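Local coordinates for protein ECXA (Escherichia coli, PDB 4L63) that probably cleaves peptide bonds as a zinc-dependent metallopeptidase of the metzincin family, at residues E66-W71 with I158-G163; K151-I156 with V219-I224. One frame throughout, in Å; residues are numbered along the deposited sequence.

Contact 1: E66-W71 with I158-G163; sequences EAFNEW and IKHEIG. With ZN (zinc ion), chain G.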
ATOM      1  N   GLU A  66     -31.202   3.936  11.983  1.00 87.56           N
ATOM      2  CA  GLU A  66     -30.396   2.759  11.687  1.00 84.89           C
ATOM      3  C   GLU A  66     -29.247   3.093  10.740  1.00 81.86           C
ATOM      4  O   GLU A  66     -28.133   2.597  10.905  1.00 80.06           O
ATOM      5  CB  GLU A  66     -31.277   1.654  11.092  1.00 86.07           C
ATOM      6  CG  GLU A  66     -30.665   0.262  11.105  1.00 92.14           C
ATOM      7  CD  GLU A  66     -29.672   0.037   9.979  1.00 94.50           C
ATOM      8  OE1 GLU A  66     -29.783   0.723   8.937  1.00 91.29           O
ATOM      9  OE2 GLU A  66     -28.785  -0.832  10.131  1.00 96.60           O
ATOM     10  N   ALA A  67     -29.530   3.942   9.756  1.00 80.78           N
ATOM     11  CA  ALA A  67     -28.553   4.310   8.740  1.00 83.07           C
ATOM     12  C   ALA A  67     -27.381   5.061   9.344  1.00 90.33           C
ATOM     13  O   ALA A  67     -26.242   4.893   8.913  1.00 81.17           O
ATOM     14  CB  ALA A  67     -29.203   5.149   7.654  1.00 78.54           C
ATOM     15  N   PHE A  68     -27.688   5.915  10.294  1.00116.01           N
ATOM     16  CA  PHE A  68     -26.704   6.709  11.010  1.00116.11           C
ATOM     17  C   PHE A  68     -25.772   5.849  11.833  1.00114.12           C
ATOM     18  O   PHE A  68     -24.618   6.143  12.013  1.00114.26           O
ATOM     19  CB  PHE A  68     -27.392   7.721  11.895  1.00119.35           C
ATOM     20  CG  PHE A  68     -27.346   9.111  11.365  1.00121.47           C
ATOM     21  CD1 PHE A  68     -28.493   9.864  11.276  1.00120.68           C
ATOM     22  CD2 PHE A  68     -26.161   9.661  10.953  1.00122.42           C
ATOM     23  CE1 PHE A  68     -28.460  11.143  10.782  1.00118.97           C
ATOM     24  CE2 PHE A  68     -26.112  10.933  10.460  1.00120.04           C
ATOM     25  CZ  PHE A  68     -27.264  11.682  10.375  1.00119.51           C
ATOM     26  N   ASN A  69     -26.329   4.802  12.381  1.00 96.76           N
ATOM     27  CA  ASN A  69     -25.582   3.834  13.171  1.00 84.77           C
ATOM     28  C   ASN A  69     -24.648   3.014  12.294  1.00 82.02           C
ATOM     29  O   ASN A  69     -23.622   2.521  12.759  1.00 76.31           O
ATOM     30  CB  ASN A  69     -26.522   2.901  13.914  1.00 84.55           C
ATOM     31  CG  ASN A  69     -25.798   2.047  14.928  1.00 91.28           C
ATOM     32  OD1 ASN A  69     -25.420   2.520  16.000  1.00 96.70           O
ATOM     33  ND2 ASN A  69     -25.563   0.787  14.577  1.00 88.83           N
ATOM     34  N   GLU A  70     -25.034   2.850  11.030  1.00 79.33           N
ATOM     35  CA  GLU A  70     -24.195   2.195  10.030  1.00 74.68           C
ATOM     36  C   GLU A  70     -22.885   2.942   9.860  1.00 73.06           C
ATOM     37  O   GLU A  70     -21.849   2.348   9.558  1.00 73.49           O
ATOM     38  CB  GLU A  70     -24.910   2.132   8.683  1.00 78.81           C
ATOM     39  CG  GLU A  70     -26.137   1.256   8.631  1.00 87.29           C
ATOM     40  CD  GLU A  70     -25.804  -0.151   8.205  1.00 92.63           C
ATOM     41  OE1 GLU A  70     -25.692  -0.384   6.982  1.00 87.09           O
ATOM     42  OE2 GLU A  70     -25.667  -1.025   9.086  1.00100.30           O
ATOM     43  N   TRP A  71     -22.950   4.259  10.027  1.00 63.23           N
ATOM     44  CA  TRP A  71     -21.806   5.130   9.791  1.00 65.25           C
ATOM     45  C   TRP A  71     -21.050   5.426  11.085  1.00 68.44           C
ATOM     46  O   TRP A  71     -19.984   6.046  11.064  1.00 62.76           O
ATOM     47  CB  TRP A  71     -22.258   6.436   9.130  1.00 62.40           C
ATOM     48  CG  TRP A  71     -22.684   6.293   7.702  1.00 61.14           C
ATOM     49  CD1 TRP A  71     -23.954   6.092   7.236  1.00 60.78           C
ATOM     50  CD2 TRP A  71     -21.837   6.346   6.550  1.00 57.10           C
ATOM     51  NE1 TRP A  71     -23.947   6.018   5.863  1.00 58.46           N
ATOM     52  CE2 TRP A  71     -22.654   6.168   5.415  1.00 56.55           C
ATOM     53  CE3 TRP A  71     -20.460   6.523   6.364  1.00 55.31           C
ATOM     54  CZ2 TRP A  71     -22.151   6.167   4.120  1.00 53.44           C
ATOM     55  CZ3 TRP A  71     -19.955   6.517   5.065  1.00 52.60           C
ATOM     56  CH2 TRP A  71     -20.798   6.339   3.966  1.00 51.68           C
ATOM     57  N   ILE A 158     -31.132   5.763   1.870  1.00 62.93           N
ATOM     58  CA  ILE A 158     -30.920   6.594   3.051  1.00 63.41           C
ATOM     59  C   ILE A 158     -29.454   6.574   3.502  1.00 60.71           C
ATOM     60  O   ILE A 158     -28.870   7.626   3.727  1.00 59.29           O
ATOM     61  CB  ILE A 158     -31.839   6.157   4.213  1.00 67.38           C
ATOM     62  CG1 ILE A 158     -33.294   6.472   3.862  1.00 70.90           C
ATOM     63  CG2 ILE A 158     -31.444   6.856   5.497  1.00 68.21           C
ATOM     64  CD1 ILE A 158     -34.274   6.302   5.008  1.00 75.36           C
ATOM     65  N   LYS A 159     -28.860   5.388   3.611  1.00 59.09           N
ATOM     66  CA  LYS A 159     -27.438   5.267   3.947  1.00 59.92           C
ATOM     67  C   LYS A 159     -26.542   6.024   2.966  1.00 58.36           C
ATOM     68  O   LYS A 159     -25.594   6.701   3.372  1.00 51.53           O
ATOM     69  CB  LYS A 159     -27.022   3.796   3.995  1.00 56.86           C
ATOM     70  CG  LYS A 159     -27.668   3.021   5.125  1.00 62.83           C
ATOM     71  CD  LYS A 159     -27.432   1.538   4.977  1.00 68.69           C
ATOM     72  CE  LYS A 159     -28.385   0.760   5.858  1.00 79.15           C
ATOM     73  NZ  LYS A 159     -27.922  -0.635   6.038  1.00 85.56           N
ATOM     74  N   HIS A 160     -26.854   5.905   1.680  1.00 52.25           N
ATOM     75  CA  HIS A 160     -26.142   6.634   0.631  1.00 51.69           C
ATOM     76  C   HIS A 160     -26.257   8.149   0.844  1.00 50.96           C
ATOM     77  O   HIS A 160     -25.262   8.866   0.780  1.00 48.43           O
ATOM     78  CB  HIS A 160     -26.683   6.228  -0.744  1.00 49.71           C
ATOM     79  CG  HIS A 160     -26.098   6.993  -1.891  1.00 51.75           C
ATOM     80  ND1 HIS A 160     -24.962   6.587  -2.560  1.00 45.08           N
ATOM     81  CD2 HIS A 160     -26.504   8.135  -2.495  1.00 48.27           C
ATOM     82  CE1 HIS A 160     -24.694   7.452  -3.526  1.00 45.62           C
ATOM     83  NE2 HIS A 160     -25.615   8.399  -3.506  1.00 46.03           N
ATOM     84  N   GLU A 161     -27.465   8.629   1.124  1.00 53.25           N
ATOM     85  CA  GLU A 161     -27.669  10.058   1.345  1.00 56.95           C
ATOM     86  C   GLU A 161     -26.964  10.548   2.623  1.00 54.45           C
ATOM     87  O   GLU A 161     -26.467  11.676   2.659  1.00 54.02           O
ATOM     88  CB  GLU A 161     -29.166  10.387   1.393  1.00 59.56           C
ATOM     89  CG  GLU A 161     -29.907  10.162   0.066  1.00 66.32           C
ATOM     90  CD  GLU A 161     -29.187  10.750  -1.146  1.00 67.26           C
ATOM     91  OE1 GLU A 161     -28.777  11.927  -1.095  1.00 62.28           O
ATOM     92  OE2 GLU A 161     -29.043  10.032  -2.160  1.00 72.46           O
ATOM     93  N   ILE A 162     -26.913   9.702   3.654  1.00 55.30           N
ATOM     94  CA  ILE A 162     -26.121   9.989   4.859  1.00 55.41           C
ATOM     95  C   ILE A 162     -24.648  10.241   4.509  1.00 53.69           C
ATOM     96  O   ILE A 162     -23.996  11.119   5.078  1.00 52.13           O
ATOM     97  CB  ILE A 162     -26.160   8.825   5.887  1.00 56.61           C
ATOM     98  CG1 ILE A 162     -27.590   8.416   6.243  1.00 68.54           C
ATOM     99  CG2 ILE A 162     -25.403   9.209   7.150  1.00 59.71           C
ATOM    100  CD1 ILE A 162     -28.347   9.423   7.034  1.00 65.26           C
ATOM    101  N   GLY A 163     -24.124   9.449   3.582  1.00 49.55           N
ATOM    102  CA  GLY A 163     -22.767   9.652   3.096  1.00 46.60           C
ATOM    103  C   GLY A 163     -22.567  11.084   2.626  1.00 46.69           C
ATOM    104  O   GLY A 163     -21.551  11.712   2.938  1.00 45.49           O
TER
HETATM  105 ZN    ZN G 301     -25.551  10.298  -4.441  1.00 56.60          ZN
HETATM  106  O   HOH W   1     -27.935  11.019  -4.360  1.00 50.71           O
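Lys159 and Trp71 meet where residues 66-70 of helix 60-70 cross residues 158-163 of helix 146-165, which carries the zinc-binding HExxH motif, at -55°. The long side chain of Lys159 runs from its helix across to helix 60-70. Its CB lies 4.2 Å from Trp71 NE1, and its CG rests 3.6 Å from Ala67 CB, a methyl small enough to let the two helices come close. CD passes beside Glu70, while CE comes within 3.4 Å of Glu66 OE1. At the tip, NZ forms a salt bridge with Glu70 OE1, modelled so short that its exact length is doubtful, and a long one with Glu66 OE1. With chi1 at -67° and every later torsion near 180°, the extended chain carries the ammonium to both acids, one helical turn apart.

Below this charged edge the contact is apolar. Ile162 puts CD1 over the centre of one face of the Phe68 ring as a CH-pi contact, and its CG2 comes 3.4 Å from Trp71 CD1. Gly163, lacking a side chain, lets the indole come close, with CA 3.7 Å from Trp71 CZ2.

On the far side of the helix His160 NE2 binds the zinc ion at 2.1 Å, with His164 and His170 as the other protein ligands. Lys159 O accepts from Gly163 N and from Trp71 NE1 (3.1 Å), which approach from opposite faces of its carbonyl plane.

Contact 2: K151-I156 with V219-I224; sequences KLKLRI and VTETDI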
ATOM      1  N   LYS A 151     -37.796  -2.099   0.923  1.00100.31           N
ATOM      2  CA  LYS A 151     -37.119  -1.696   2.161  1.00 92.31           C
ATOM      3  C   LYS A 151     -35.602  -1.694   1.976  1.00 83.90           C
ATOM      4  O   LYS A 151     -34.907  -0.818   2.492  1.00 80.25           O
ATOM      5  CB  LYS A 151     -37.498  -2.612   3.333  1.00 91.21           C
ATOM      6  CG  LYS A 151     -38.927  -3.129   3.309  1.00 98.37           C
ATOM      7  CD  LYS A 151     -39.085  -4.392   4.149  1.00 98.57           C
ATOM      8  CE  LYS A 151     -39.929  -4.170   5.386  1.00105.10           C
ATOM      9  NZ  LYS A 151     -40.527  -5.456   5.843  1.00105.72           N
ATOM     10  N   LEU A 152     -35.098  -2.686   1.246  1.00 81.16           N
ATOM     11  CA  LEU A 152     -33.677  -2.770   0.929  1.00 78.92           C
ATOM     12  C   LEU A 152     -33.231  -1.509   0.200  1.00 79.04           C
ATOM     13  O   LEU A 152     -32.251  -0.869   0.585  1.00 75.30           O
ATOM     14  CB  LEU A 152     -33.385  -4.010   0.079  1.00 77.99           C
ATOM     15  CG  LEU A 152     -31.961  -4.156  -0.471  1.00 73.16           C
ATOM     16  CD1 LEU A 152     -30.951  -4.171   0.660  1.00 69.69           C
ATOM     17  CD2 LEU A 152     -31.827  -5.405  -1.334  1.00 72.51           C
ATOM     18  N   LYS A 153     -33.978  -1.157  -0.844  1.00 78.87           N
ATOM     19  CA  LYS A 153     -33.701   0.026  -1.647  1.00 78.33           C
ATOM     20  C   LYS A 153     -33.781   1.300  -0.808  1.00 74.91           C
ATOM     21  O   LYS A 153     -33.025   2.246  -1.029  1.00 66.41           O
ATOM     22  CB  LYS A 153     -34.676   0.105  -2.825  1.00 80.90           C
ATOM     23  CG  LYS A 153     -34.020   0.390  -4.167  1.00 84.00           C
ATOM     24  CD  LYS A 153     -33.327  -0.849  -4.715  1.00 84.33           C
ATOM     25  CE  LYS A 153     -32.725  -0.588  -6.089  1.00 85.47           C
ATOM     26  NZ  LYS A 153     -32.063   0.741  -6.178  1.00 83.12           N
ATOM     27  N   LEU A 154     -34.692   1.318   0.160  1.00 75.77           N
ATOM     28  CA  LEU A 154     -34.864   2.496   1.001  1.00 73.14           C
ATOM     29  C   LEU A 154     -33.684   2.700   1.949  1.00 70.58           C
ATOM     30  O   LEU A 154     -33.187   3.817   2.083  1.00 72.80           O
ATOM     31  CB  LEU A 154     -36.165   2.411   1.801  1.00 78.03           C
ATOM     32  CG  LEU A 154     -36.720   3.784   2.176  1.00 82.05           C
ATOM     33  CD1 LEU A 154     -37.524   4.366   1.024  1.00 85.25           C
ATOM     34  CD2 LEU A 154     -37.563   3.717   3.448  1.00 92.70           C
ATOM     35  N   ARG A 155     -33.238   1.632   2.605  1.00 70.58           N
ATOM     36  CA  ARG A 155     -32.088   1.726   3.504  1.00 70.52           C
ATOM     37  C   ARG A 155     -30.835   2.140   2.746  1.00 67.94           C
ATOM     38  O   ARG A 155     -30.120   3.043   3.172  1.00 62.19           O
ATOM     39  CB  ARG A 155     -31.834   0.402   4.224  1.00 78.79           C
ATOM     40  CG  ARG A 155     -32.931   0.005   5.186  1.00 84.66           C
ATOM     41  CD  ARG A 155     -32.571  -1.263   5.936  1.00 89.21           C
ATOM     42  NE  ARG A 155     -33.651  -1.674   6.831  1.00 97.29           N
ATOM     43  CZ  ARG A 155     -33.843  -1.187   8.053  1.00 98.10           C
ATOM     44  NH1 ARG A 155     -34.858  -1.621   8.788  1.00 97.85           N
ATOM     45  NH2 ARG A 155     -33.022  -0.264   8.539  1.00 99.08           N
ATOM     46  N   ILE A 156     -30.573   1.458   1.635  1.00 62.34           N
ATOM     47  CA  ILE A 156     -29.472   1.817   0.740  1.00 58.51           C
ATOM     48  C   ILE A 156     -29.538   3.294   0.369  1.00 63.20           C
ATOM     49  O   ILE A 156     -28.553   4.016   0.506  1.00 58.22           O
ATOM     50  CB  ILE A 156     -29.492   0.982  -0.550  1.00 62.35           C
ATOM     51  CG1 ILE A 156     -29.257  -0.496  -0.236  1.00 65.09           C
ATOM     52  CG2 ILE A 156     -28.449   1.502  -1.538  1.00 58.48           C
ATOM     53  CD1 ILE A 156     -29.293  -1.398  -1.452  1.00 66.77           C
ATOM     54  N   VAL A 219     -27.669 -10.854  -2.184  1.00 88.37           N
ATOM     55  CA  VAL A 219     -27.431  -9.851  -1.150  1.00 87.12           C
ATOM     56  C   VAL A 219     -28.674  -9.534  -0.323  1.00 95.58           C
ATOM     57  O   VAL A 219     -29.747  -9.291  -0.871  1.00101.20           O
ATOM     58  CB  VAL A 219     -26.904  -8.540  -1.776  1.00 85.65           C
ATOM     59  CG1 VAL A 219     -27.078  -7.372  -0.824  1.00 85.55           C
ATOM     60  CG2 VAL A 219     -25.450  -8.692  -2.165  1.00 84.95           C
ATOM     61  N   THR A 220     -28.519  -9.545   0.999  1.00 95.49           N
ATOM     62  CA  THR A 220     -29.575  -9.093   1.900  1.00 95.90           C
ATOM     63  C   THR A 220     -29.164  -7.788   2.582  1.00 92.04           C
ATOM     64  O   THR A 220     -28.183  -7.157   2.186  1.00 83.74           O
ATOM     65  CB  THR A 220     -29.918 -10.155   2.962  1.00 96.75           C
ATOM     66  OG1 THR A 220     -28.755 -10.444   3.746  1.00 94.10           O
ATOM     67  CG2 THR A 220     -30.412 -11.432   2.298  1.00 99.18           C
ATOM     68  N   GLU A 221     -29.907  -7.391   3.611  1.00 95.63           N
ATOM     69  CA  GLU A 221     -29.732  -6.072   4.213  1.00 98.57           C
ATOM     70  C   GLU A 221     -28.640  -6.052   5.284  1.00 98.36           C
ATOM     71  O   GLU A 221     -28.125  -4.988   5.636  1.00 96.16           O
ATOM     72  CB  GLU A 221     -31.054  -5.588   4.805  1.00106.60           C
ATOM     73  CG  GLU A 221     -32.225  -5.684   3.839  1.00117.07           C
ATOM     74  CD  GLU A 221     -33.429  -4.875   4.289  1.00125.46           C
ATOM     75  OE1 GLU A 221     -33.532  -4.585   5.499  1.00128.53           O
ATOM     76  OE2 GLU A 221     -34.290  -4.557   3.442  1.00127.74           O
ATOM     77  N   THR A 222     -28.286  -7.227   5.798  1.00 98.24           N
ATOM     78  CA  THR A 222     -27.183  -7.333   6.747  1.00 95.84           C
ATOM     79  C   THR A 222     -25.845  -7.178   6.016  1.00 91.21           C
ATOM     80  O   THR A 222     -24.793  -7.030   6.641  1.00 89.57           O
ATOM     81  CB  THR A 222     -27.217  -8.676   7.512  1.00 97.72           C
ATOM     82  OG1 THR A 222     -25.995  -8.847   8.240  1.00 99.28           O
ATOM     83  CG2 THR A 222     -27.388  -9.838   6.550  1.00 94.25           C
ATOM     84  N   ASP A 223     -25.904  -7.202   4.687  1.00 88.60           N
ATOM     85  CA  ASP A 223     -24.714  -7.075   3.849  1.00 83.03           C
ATOM     86  C   ASP A 223     -24.394  -5.624   3.496  1.00 80.35           C
ATOM     87  O   ASP A 223     -23.226  -5.234   3.463  1.00 77.89           O
ATOM     88  CB  ASP A 223     -24.885  -7.885   2.563  1.00 82.39           C
ATOM     89  CG  ASP A 223     -24.751  -9.375   2.791  1.00 90.18           C
ATOM     90  OD1 ASP A 223     -24.024  -9.770   3.729  1.00 91.12           O
ATOM     91  OD2 ASP A 223     -25.372 -10.151   2.033  1.00 93.82           O
ATOM     92  N   ILE A 224     -25.427  -4.832   3.225  1.00 79.42           N
ATOM     93  CA  ILE A 224     -25.227  -3.454   2.786  1.00 77.31           C
ATOM     94  C   ILE A 224     -24.652  -2.582   3.897  1.00 68.38           C
ATOM     95  O   ILE A 224     -24.693  -2.944   5.074  1.00 64.61           O
ATOM     96  CB  ILE A 224     -26.540  -2.819   2.281  1.00 62.83           C
ATOM     97  CG1 ILE A 224     -27.485  -2.542   3.451  1.00 70.54           C
ATOM     98  CG2 ILE A 224     -27.196  -3.708   1.235  1.00 65.44           C
ATOM     99  CD1 ILE A 224     -28.769  -1.849   3.049  1.00 69.79           C
TER
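Extended torsions on both partners bring Arg155 and Glu221 together: Arg155 stays near 180° at chi2 and chi3 as it leaves helix 146-165, and Glu221 has chi2 of -165°, which carries its carboxylate to that helix from the loop between helices 207-215 and 228-239. The two side chains cross at about a right angle, with the guanidinium and carboxylate planes 67° apart. Arg155 NE meets Glu221 OE1 obliquely, at 3.2 Å, and the salt bridge includes only a weak, strongly bent hydrogen bond. The other oxygen, OE2, lies close to the helix backbone, 3.0 Å from Leu152 N, but the angle is too poor for a hydrogen bond. Glutamate suits this place because its methylenes span the gap before the charge begins; its CG packs 3.7 Å from Leu152 CD1 as the two side chains slide past each other in opposite directions.

Beneath the ion pair, Ile224 reaches the helix with both branches. Its chi1 of 72° sets CG1 between the backbone N and the carbonyl carbon, and the longer branch ends with CD1 3.6 Å from Ile156 CG1 and 4.0 Å from Arg155 CB. The shorter branch, CG2, lies 3.8 Å from Leu152 CD1. Leucine and isoleucine one turn apart thus present a continuous apolar strip, which Ile208 of helix 207-215 also touches. The loop thereby packs on the helix that carries zinc ligands, the side chain of Ile156 lying about 5 Å from that of His160.

Arg155 has a second neighbour in Tyr63, a cation-pi partner on helix 60-70. With so bent a bond, Arg155 and Glu221 probably attract each other mainly through charge, while the branched aliphatic groups supply the close fit between loop and helix.

Both contacts use helix 146-165: contact 2 takes its residues 151-156, contact 1 the next turns at 158-163, which include the zinc ligand His160. Their centres are 11 Å apart, contact 1 deep in the chain and contact 2 farther out. Along the sequence the segments alternate, 66-71, 151-156, 158-163 and 219-224, so the two connections cross. One helix is thereby held from helix 60-70 and from the loop between helices 207-215 and 228-239. The contacts touch where Arg155 NH2 makes a weak, long ion pair with Glu66 OE1, and where Ile224 packs on Lys159, so the two sets of contacts meet on the helix that carries two of the zinc ligands, His160 and His164.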